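Long-range contacts in alpha-1,4-endofucoidanase (Mariniflexile fucanivorans, PDB 6DLH), which hydrolyses alpha-1,4 linkages inside fucoidan chains, acting as a retaining endo-glycosidase of family GH107: residues P52-I60 and S87-V96; L672-L683 and N707-D715. One frame throughout, in Å; residues are numbered along the deposited sequence.

Interaction 1. Residues P52-I60 and S87-V96; sequences PERTFNGNI and SPNIFSPTHV
Thr94 meets Thr55 and Phe56 with every atom of its side chain. Thr94 CB comes 3.5 Å from Thr55 OG1. Thr94 CG2 lies alongside the Phe56 side chain, meeting Phe56 CB and the ring edge close to its plane, 3.7 Å from Phe56 CD2. With chi1 at 70°, Thr94 OG1 sits between backbone N and carbonyl carbon, where it turns back and donates to Phe91 O at 2.7 Å, in the carbonyl plane on a lone pair; Thr94 N gives that oxygen a second bond, closing a type I turn. The same OG1 accepts from water 2, which takes the N-H of Thr55. Water 3 ties Thr55 OG1 to Ser87 OG and Thr94 O, so the segments are joined through solvent. A valine in place of Thr94 would probably take from Phe91 O its hydroxyl donor, leaving the backbone N-H of the turn, and cost water 2 an acceptor. Ile60 CG1 packs on Val96 CG1 at 3.9 Å, and Arg54 NH1 reaches the Phe91 ring while its NE pairs with Glu390. The contact is largely buried, between loops that follow neighbouring parallel strands 46-49 and 80-84, as in the beta-alpha barrel of related GH29 fucosidases.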
loop_
_atom_site.group_PDB
_atom_site.type_symbol
_atom_site.label_atom_id
_atom_site.label_comp_id
_atom_site.label_asym_id
_atom_site.label_seq_id
_atom_site.Cartn_x
_atom_site.Cartn_y
_atom_site.Cartn_z
ATOM N N PRO A 52 -2.404 -2.973 -3.040
ATOM C CA PRO A 52 -3.217 -3.802 -2.145
ATOM C C PRO A 52 -4.654 -3.293 -2.109
ATOM O O PRO A 52 -4.927 -2.139 -2.457
ATOM C CB PRO A 52 -2.559 -3.639 -0.767
ATOM C CG PRO A 52 -1.231 -2.963 -1.049
ATOM C CD PRO A 52 -1.429 -2.149 -2.316
ATOM N N GLU A 53 -5.565 -4.172 -1.682
ATOM C CA GLU A 53 -6.978 -3.838 -1.657
ATOM C C GLU A 53 -7.526 -3.953 -0.235
ATOM O O GLU A 53 -6.938 -4.625 0.614
ATOM C CB GLU A 53 -7.745 -4.738 -2.621
ATOM C CG GLU A 53 -7.418 -4.455 -4.078
ATOM C CD GLU A 53 -8.169 -5.322 -5.069
ATOM O OE1 GLU A 53 -9.287 -5.760 -4.732
ATOM O OE2 GLU A 53 -7.631 -5.562 -6.172
ATOM N N ARG A 54 -8.675 -3.296 -0.019
ATOM C CA ARG A 54 -9.423 -3.288 1.233
ATOM C C ARG A 54 -8.510 -2.795 2.350
ATOM O O ARG A 54 -8.109 -3.568 3.207
ATOM C CB ARG A 54 -10.063 -4.660 1.480
ATOM C CG ARG A 54 -10.823 -5.189 0.273
ATOM C CD ARG A 54 -11.685 -6.429 0.468
ATOM N NE ARG A 54 -12.857 -6.179 1.303
ATOM C CZ ARG A 54 -13.971 -5.555 0.914
ATOM N NH1 ARG A 54 -14.124 -5.162 -0.341
ATOM N NH2 ARG A 54 -14.931 -5.322 1.793
ATOM N N THR A 55 -8.163 -1.505 2.307
ATOM C CA THR A 55 -7.066 -0.978 3.101
ATOM C C THR A 55 -7.563 -0.363 4.407
ATOM O O THR A 55 -6.752 0.026 5.241
ATOM C CB THR A 55 -6.293 0.107 2.341
ATOM O OG1 THR A 55 -7.197 1.193 2.132
ATOM C CG2 THR A 55 -5.722 -0.372 1.023
ATOM N N PHE A 56 -8.892 -0.284 4.566
ATOM C CA PHE A 56 -9.552 0.489 5.609
ATOM C C PHE A 56 -9.472 -0.224 6.962
ATOM O O PHE A 56 -9.180 -1.416 7.026
ATOM C CB PHE A 56 -11.024 0.677 5.232
ATOM C CG PHE A 56 -11.669 -0.572 4.683
ATOM C CD1 PHE A 56 -11.922 -1.666 5.503
ATOM C CD2 PHE A 56 -11.997 -0.668 3.339
ATOM C CE1 PHE A 56 -12.495 -2.823 4.991
ATOM C CE2 PHE A 56 -12.577 -1.822 2.831
ATOM C CZ PHE A 56 -12.828 -2.898 3.656
ATOM N N ASN A 57 -9.760 0.532 8.032
ATOM C CA ASN A 57 -10.044 0.003 9.361
ATOM C C ASN A 57 -8.826 -0.728 9.916
ATOM O O ASN A 57 -8.962 -1.815 10.476
ATOM C CB ASN A 57 -11.295 -0.877 9.382
ATOM C CG ASN A 57 -12.559 -0.101 9.079
ATOM O OD1 ASN A 57 -12.646 1.097 9.362
ATOM N ND2 ASN A 57 -13.532 -0.773 8.483
ATOM N N GLY A 58 -7.653 -0.114 9.718
ATOM C CA GLY A 58 -6.382 -0.612 10.220
ATOM C C GLY A 58 -5.702 -1.634 9.307
ATOM O O GLY A 58 -4.524 -1.931 9.498
ATOM N N ASN A 59 -6.445 -2.167 8.326
ATOM C CA ASN A 59 -5.956 -3.210 7.433
ATOM C C ASN A 59 -4.570 -2.896 6.861
ATOM O O ASN A 59 -3.757 -3.802 6.739
ATOM C CB ASN A 59 -6.955 -3.546 6.323
ATOM C CG ASN A 59 -8.200 -4.268 6.802
ATOM O OD1 ASN A 59 -8.209 -4.880 7.866
ATOM N ND2 ASN A 59 -9.254 -4.231 6.001
ATOM N N ILE A 60 -4.291 -1.628 6.526
ATOM C CA ILE A 60 -3.081 -1.264 5.795
ATOM C C ILE A 60 -1.895 -1.061 6.740
ATOM O O ILE A 60 -0.747 -1.001 6.300
ATOM C CB ILE A 60 -3.308 -0.032 4.886
ATOM C CG1 ILE A 60 -2.174 0.177 3.877
ATOM C CG2 ILE A 60 -3.552 1.224 5.709
ATOM C CD1 ILE A 60 -2.034 -0.932 2.854
ATOM N N SER A 87 -7.605 4.243 -2.902
ATOM C CA SER A 87 -8.009 3.145 -3.760
ATOM C C SER A 87 -9.027 3.643 -4.787
ATOM O O SER A 87 -9.505 4.770 -4.686
ATOM C CB SER A 87 -8.514 1.995 -2.940
ATOM O OG SER A 87 -7.498 1.528 -2.056
ATOM N N PRO A 88 -9.312 2.888 -5.874
ATOM C CA PRO A 88 -10.294 3.332 -6.870
ATOM C C PRO A 88 -11.770 3.251 -6.470
ATOM O O PRO A 88 -12.117 2.651 -5.460
ATOM C CB PRO A 88 -10.050 2.396 -8.068
ATOM C CG PRO A 88 -9.379 1.171 -7.487
ATOM C CD PRO A 88 -8.630 1.643 -6.257
ATOM N N ASN A 89 -12.639 3.873 -7.281
ATOM C CA ASN A 89 -14.057 3.540 -7.309
ATOM C C ASN A 89 -14.693 3.847 -5.950
ATOM O O ASN A 89 -14.428 4.895 -5.365
ATOM C CB ASN A 89 -14.253 2.093 -7.778
ATOM C CG ASN A 89 -15.527 1.854 -8.555
ATOM O OD1 ASN A 89 -15.929 2.679 -9.375
ATOM N ND2 ASN A 89 -16.156 0.713 -8.324
ATOM N N ILE A 90 -15.513 2.914 -5.445
ATOM C CA ILE A 90 -16.228 3.095 -4.189
ATOM C C ILE A 90 -15.261 3.042 -3.006
ATOM O O ILE A 90 -15.677 3.240 -1.868
ATOM C CB ILE A 90 -17.377 2.080 -4.036
ATOM C CG1 ILE A 90 -16.869 0.634 -3.989
ATOM C CG2 ILE A 90 -18.428 2.288 -5.120
ATOM C CD1 ILE A 90 -17.949 -0.400 -3.729
ATOM N N PHE A 91 -13.973 2.796 -3.279
ATOM C CA PHE A 91 -12.962 2.744 -2.231
ATOM C C PHE A 91 -12.137 4.029 -2.225
ATOM O O PHE A 91 -11.122 4.115 -1.535
ATOM C CB PHE A 91 -12.074 1.507 -2.405
ATOM C CG PHE A 91 -12.834 0.209 -2.471
ATOM C CD1 PHE A 91 -13.184 -0.465 -1.311
ATOM C CD2 PHE A 91 -13.220 -0.327 -3.692
ATOM C CE1 PHE A 91 -13.900 -1.652 -1.371
ATOM C CE2 PHE A 91 -13.940 -1.512 -3.751
ATOM C CZ PHE A 91 -14.276 -2.169 -2.590
ATOM N N SER A 92 -12.596 5.037 -2.973
ATOM C CA SER A 92 -11.871 6.294 -3.089
ATOM C C SER A 92 -11.670 6.999 -1.745
ATOM O O SER A 92 -10.728 7.779 -1.619
ATOM C CB SER A 92 -12.492 7.215 -4.111
ATOM O OG SER A 92 -13.783 7.628 -3.697
ATOM N N PRO A 93 -12.546 6.830 -0.720
ATOM C CA PRO A 93 -12.274 7.377 0.613
ATOM C C PRO A 93 -11.100 6.755 1.372
ATOM O O PRO A 93 -10.447 7.432 2.164
ATOM C CB PRO A 93 -13.579 7.129 1.395
ATOM C CG PRO A 93 -14.625 6.933 0.318
ATOM C CD PRO A 93 -13.884 6.220 -0.794
ATOM N N THR A 94 -10.837 5.465 1.126
ATOM C CA THR A 94 -9.828 4.734 1.878
ATOM C C THR A 94 -8.428 5.181 1.459
ATOM O O THR A 94 -8.038 5.000 0.307
ATOM C CB THR A 94 -10.042 3.223 1.744
ATOM O OG1 THR A 94 -9.708 2.843 0.406
ATOM C CG2 THR A 94 -11.455 2.805 2.086
ATOM N N HIS A 95 -7.693 5.768 2.416
ATOM C CA HIS A 95 -6.331 6.244 2.228
ATOM C C HIS A 95 -5.355 5.276 2.893
ATOM O O HIS A 95 -5.741 4.535 3.796
ATOM C CB HIS A 95 -6.160 7.650 2.828
ATOM C CG HIS A 95 -6.867 8.726 2.076
ATOM N ND1 HIS A 95 -8.239 8.721 1.894
ATOM C CD2 HIS A 95 -6.404 9.848 1.483
ATOM C CE1 HIS A 95 -8.586 9.783 1.198
ATOM N NE2 HIS A 95 -7.478 10.494 0.937
ATOM N N VAL A 96 -4.088 5.322 2.456
ATOM C CA VAL A 96 -3.053 4.438 2.971
ATOM C C VAL A 96 -2.005 5.243 3.739
ATOM O O VAL A 96 -0.986 4.694 4.144
ATOM C CB VAL A 96 -2.403 3.595 1.853
ATOM C CG1 VAL A 96 -3.417 2.728 1.135
ATOM C CG2 VAL A 96 -1.617 4.442 0.864
HETATM O O HOH W 1 -7.008 -0.629 -3.637
HETATM O O HOH W 2 -9.703 0.236 0.315
HETATM O O HOH W 3 -6.520 2.840 0.125
HETATM O O HOH W 4 -7.758 2.787 4.866
#

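Interaction 2. Residues L672-L683 and N707-D715; sequences LTITKTSGPDWL and NSFTFNLSD. With CA (calcium ion), chain F.
This is an antiparallel strand pairing in the last Ig-like domain: outermost strand 674-678 lies against strand 705-713 in a four-stranded mixed sheet. Thr675 and Asn712 form a hydrogen-bonded pair, Asn712 N reaching Thr675 O at 2.8 Å. Farther along, Thr677 and Ser678 both face Thr710 in a classic beta bulge, and Thr710 OG1 is gripped by Thr677 OG1 at 2.6 Å and Ser678 OG at 2.9 Å. Phe709 is sandwiched: Leu683 CD2 sits 3.5 Å above the centre of one face, Pro680 CD lies over the opposite face, nearer the rim, and the ring edge meets the face of Trp682 in an offset edge-to-face pair, planes 86° apart. Trp682 NE1 donates almost straight, in its ring plane, to Asn707 OD1 at 3.0 Å, from above the amide carbonyl plane, while Asn707 ND2 bonds Asp703 O. Lys676, CG opposite its backbone N (chi1 -170°) and extended past the Phe711 ring, puts NZ 2.7 Å from Pro680 O and 2.9 Å from Leu683 O, pinning the next turn. Asp715 OD2 binds calcium at 2.3 Å, its OD1 held by Thr717 N; Gly634, Asp666, Glu668 and Asp670 complete the metal site of this calcium-binding Ig-like fold.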
loop_
_atom_site.group_PDB
_atom_site.type_symbol
_atom_site.label_atom_id
_atom_site.label_comp_id
_atom_site.label_asym_id
_atom_site.label_seq_id
_atom_site.Cartn_x
_atom_site.Cartn_y
_atom_site.Cartn_z
ATOM N N LEU A 672 -14.194 -27.143 26.682
ATOM C CA LEU A 672 -15.610 -27.226 27.007
ATOM C C LEU A 672 -16.239 -28.406 26.271
ATOM O O LEU A 672 -15.751 -28.828 25.219
ATOM C CB LEU A 672 -16.322 -25.925 26.617
ATOM C CG LEU A 672 -16.007 -24.670 27.435
ATOM C CD1 LEU A 672 -15.519 -25.007 28.838
ATOM C CD2 LEU A 672 -15.003 -23.784 26.714
ATOM N N THR A 673 -17.334 -28.918 26.846
ATOM C CA THR A 673 -18.185 -29.912 26.210
ATOM C C THR A 673 -19.621 -29.393 26.229
ATOM O O THR A 673 -20.060 -28.832 27.227
ATOM C CB THR A 673 -18.050 -31.283 26.893
ATOM O OG1 THR A 673 -16.672 -31.654 26.955
ATOM C CG2 THR A 673 -18.835 -32.378 26.203
ATOM N N ILE A 674 -20.321 -29.538 25.099
ATOM C CA ILE A 674 -21.749 -29.270 25.025
ATOM C C ILE A 674 -22.466 -30.593 24.754
ATOM O O ILE A 674 -22.197 -31.281 23.768
ATOM C CB ILE A 674 -22.090 -28.168 23.996
ATOM C CG1 ILE A 674 -21.290 -26.886 24.252
ATOM C CG2 ILE A 674 -23.587 -27.892 23.965
ATOM C CD1 ILE A 674 -21.645 -25.734 23.341
ATOM N N THR A 675 -23.348 -30.960 25.688
ATOM C CA THR A 675 -24.212 -32.120 25.552
ATOM C C THR A 675 -25.660 -31.637 25.532
ATOM O O THR A 675 -25.994 -30.624 26.140
ATOM C CB THR A 675 -23.945 -33.137 26.669
ATOM O OG1 THR A 675 -24.182 -32.445 27.894
ATOM C CG2 THR A 675 -22.531 -33.676 26.663
ATOM N N LYS A 676 -26.502 -32.348 24.780
ATOM C CA LYS A 676 -27.920 -32.046 24.737
ATOM C C LYS A 676 -28.565 -32.702 25.952
ATOM O O LYS A 676 -28.158 -33.797 26.345
ATOM C CB LYS A 676 -28.537 -32.588 23.447
ATOM C CG LYS A 676 -29.965 -32.143 23.165
ATOM C CD LYS A 676 -30.590 -32.960 22.055
ATOM C CE LYS A 676 -31.928 -32.429 21.592
ATOM N NZ LYS A 676 -32.468 -33.265 20.495
ATOM N N THR A 677 -29.565 -32.017 26.526
ATOM C CA THR A 677 -30.236 -32.490 27.725
ATOM C C THR A 677 -31.751 -32.596 27.520
ATOM O O THR A 677 -32.396 -33.353 28.242
ATOM C CB THR A 677 -29.807 -31.705 28.974
ATOM O OG1 THR A 677 -30.103 -30.328 28.742
ATOM C CG2 THR A 677 -28.348 -31.901 29.339
ATOM N N SER A 678 -32.317 -31.862 26.548
ATOM C CA SER A 678 -33.728 -32.035 26.218
ATOM C C SER A 678 -34.105 -31.313 24.925
ATOM O O SER A 678 -33.323 -30.513 24.409
ATOM C CB SER A 678 -34.630 -31.622 27.356
ATOM O OG SER A 678 -34.770 -30.212 27.406
ATOM N N GLY A 679 -35.313 -31.622 24.423
ATOM C CA GLY A 679 -35.948 -30.967 23.287
ATOM C C GLY A 679 -36.082 -31.905 22.086
ATOM O O GLY A 679 -35.441 -32.954 22.054
ATOM N N PRO A 680 -36.883 -31.539 21.052
ATOM C CA PRO A 680 -37.107 -32.388 19.873
ATOM C C PRO A 680 -35.886 -33.098 19.281
ATOM O O PRO A 680 -34.772 -32.571 19.305
ATOM C CB PRO A 680 -37.675 -31.396 18.848
ATOM C CG PRO A 680 -38.454 -30.420 19.706
ATOM C CD PRO A 680 -37.633 -30.273 20.971
ATOM N N ASP A 681 -36.140 -34.285 18.711
ATOM C CA ASP A 681 -35.124 -35.265 18.353
ATOM C C ASP A 681 -34.359 -34.860 17.094
ATOM O O ASP A 681 -33.260 -35.364 16.861
ATOM C CB ASP A 681 -35.739 -36.648 18.116
ATOM C CG ASP A 681 -35.892 -37.486 19.373
ATOM O OD1 ASP A 681 -35.323 -37.096 20.418
ATOM O OD2 ASP A 681 -36.574 -38.529 19.293
ATOM N N TRP A 682 -34.944 -33.971 16.282
ATOM C CA TRP A 682 -34.382 -33.689 14.970
ATOM C C TRP A 682 -33.036 -32.964 15.046
ATOM O O TRP A 682 -32.211 -33.141 14.152
ATOM C CB TRP A 682 -35.386 -32.982 14.049
ATOM C CG TRP A 682 -35.804 -31.611 14.479
ATOM C CD1 TRP A 682 -36.907 -31.283 15.211
ATOM C CD2 TRP A 682 -35.153 -30.367 14.159
ATOM N NE1 TRP A 682 -36.980 -29.927 15.384
ATOM C CE2 TRP A 682 -35.920 -29.337 14.748
ATOM C CE3 TRP A 682 -34.002 -30.023 13.439
ATOM C CZ2 TRP A 682 -35.566 -27.992 14.643
ATOM C CZ3 TRP A 682 -33.655 -28.694 13.334
ATOM C CH2 TRP A 682 -34.427 -27.694 13.929
ATOM N N LEU A 683 -32.815 -32.170 16.108
ATOM C CA LEU A 683 -31.621 -31.344 16.224
ATOM C C LEU A 683 -30.606 -32.007 17.158
ATOM O O LEU A 683 -30.899 -32.268 18.324
ATOM C CB LEU A 683 -32.028 -29.950 16.718
ATOM C CG LEU A 683 -30.896 -28.941 16.941
ATOM C CD1 LEU A 683 -30.655 -28.087 15.702
ATOM C CD2 LEU A 683 -31.200 -28.045 18.129
ATOM N N ASN A 707 -39.349 -24.398 18.787
ATOM C CA ASN A 707 -38.781 -25.649 19.262
ATOM C C ASN A 707 -37.755 -25.346 20.349
ATOM O O ASN A 707 -36.723 -24.739 20.071
ATOM C CB ASN A 707 -38.103 -26.428 18.130
ATOM C CG ASN A 707 -39.073 -27.079 17.164
ATOM O OD1 ASN A 707 -38.961 -28.275 16.897
ATOM N ND2 ASN A 707 -40.025 -26.315 16.642
ATOM N N SER A 708 -38.046 -25.796 21.578
ATOM C CA SER A 708 -37.217 -25.464 22.724
ATOM C C SER A 708 -36.267 -26.616 23.050
ATOM O O SER A 708 -36.674 -27.777 23.097
ATOM C CB SER A 708 -38.073 -25.066 23.898
ATOM O OG SER A 708 -37.270 -24.766 25.030
ATOM N N PHE A 709 -34.994 -26.277 23.267
ATOM C CA PHE A 709 -33.959 -27.255 23.567
ATOM C C PHE A 709 -33.151 -26.786 24.773
ATOM O O PHE A 709 -33.139 -25.601 25.093
ATOM C CB PHE A 709 -33.008 -27.429 22.379
ATOM C CG PHE A 709 -33.662 -27.835 21.083
ATOM C CD1 PHE A 709 -34.240 -26.884 20.249
ATOM C CD2 PHE A 709 -33.697 -29.165 20.691
ATOM C CE1 PHE A 709 -34.842 -27.257 19.058
ATOM C CE2 PHE A 709 -34.303 -29.537 19.499
ATOM C CZ PHE A 709 -34.872 -28.583 18.685
ATOM N N THR A 710 -32.468 -27.724 25.435
ATOM C CA THR A 710 -31.566 -27.350 26.512
ATOM C C THR A 710 -30.214 -28.024 26.278
ATOM O O THR A 710 -30.151 -29.173 25.839
ATOM C CB THR A 710 -32.186 -27.604 27.899
ATOM O OG1 THR A 710 -32.224 -29.010 28.151
ATOM C CG2 THR A 710 -33.574 -27.017 28.056
ATOM N N PHE A 711 -29.138 -27.288 26.571
ATOM C CA PHE A 711 -27.791 -27.779 26.333
ATOM C C PHE A 711 -26.926 -27.507 27.559
ATOM O O PHE A 711 -27.076 -26.488 28.225
ATOM C CB PHE A 711 -27.201 -27.172 25.051
ATOM C CG PHE A 711 -27.777 -27.722 23.767
ATOM C CD1 PHE A 711 -28.895 -27.144 23.179
ATOM C CD2 PHE A 711 -27.212 -28.829 23.147
ATOM C CE1 PHE A 711 -29.425 -27.652 22.001
ATOM C CE2 PHE A 711 -27.746 -29.341 21.970
ATOM C CZ PHE A 711 -28.856 -28.753 21.401
ATOM N N ASN A 712 -26.011 -28.434 27.841
ATOM C CA ASN A 712 -25.188 -28.308 29.027
ATOM C C ASN A 712 -23.732 -28.096 28.622
ATOM O O ASN A 712 -23.225 -28.770 27.728
ATOM C CB ASN A 712 -25.433 -29.437 30.036
ATOM C CG ASN A 712 -24.544 -29.324 31.256
ATOM O OD1 ASN A 712 -24.951 -28.779 32.281
ATOM N ND2 ASN A 712 -23.314 -29.804 31.144
ATOM N N LEU A 713 -23.086 -27.164 29.331
ATOM C CA LEU A 713 -21.732 -26.711 29.074
ATOM C C LEU A 713 -20.914 -26.912 30.353
ATOM O O LEU A 713 -21.183 -26.258 31.357
ATOM C CB LEU A 713 -21.876 -25.234 28.692
ATOM C CG LEU A 713 -20.605 -24.452 28.377
ATOM C CD1 LEU A 713 -19.923 -24.983 27.121
ATOM C CD2 LEU A 713 -20.945 -22.979 28.218
ATOM N N SER A 714 -19.909 -27.803 30.317
ATOM C CA SER A 714 -19.523 -28.488 31.545
ATOM C C SER A 714 -18.075 -28.276 31.996
ATOM O O SER A 714 -17.797 -28.430 33.183
ATOM C CB SER A 714 -19.867 -29.957 31.491
ATOM O OG SER A 714 -18.887 -30.685 30.761
ATOM N N ASP A 715 -17.154 -27.973 31.071
ATOM C CA ASP A 715 -15.720 -28.054 31.349
ATOM C C ASP A 715 -15.386 -29.359 32.082
ATOM O O ASP A 715 -15.795 -30.435 31.649
ATOM C CB ASP A 715 -15.124 -26.749 31.904
ATOM C CG ASP A 715 -15.282 -26.466 33.394
ATOM O OD1 ASP A 715 -15.530 -27.411 34.164
ATOM O OD2 ASP A 715 -15.125 -25.289 33.783
HETATM CA CA CA F . -13.777 -23.406 34.052
#

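How the interactions relate
Interactions 1 and 2 belong to different domains and do not touch: their centres are 44 Å apart and their nearest atoms about 28 Å. Interaction 1 lies near the middle of the molecule, its centre about 9 Å from that of the chain, whereas the centre of interaction 2 is about 48 Å from it. They also cohere differently, the loops of 52-60 and 87-96 through ordered water and 370 Å² of buried surface, the strands of 672-683 and 707-715 by direct pairing with 952 Å². Interaction 2 contributes a calcium ligand; interaction 1 holds no metal, the Ile60 side chain being about 13 Å from a bound sodium ion.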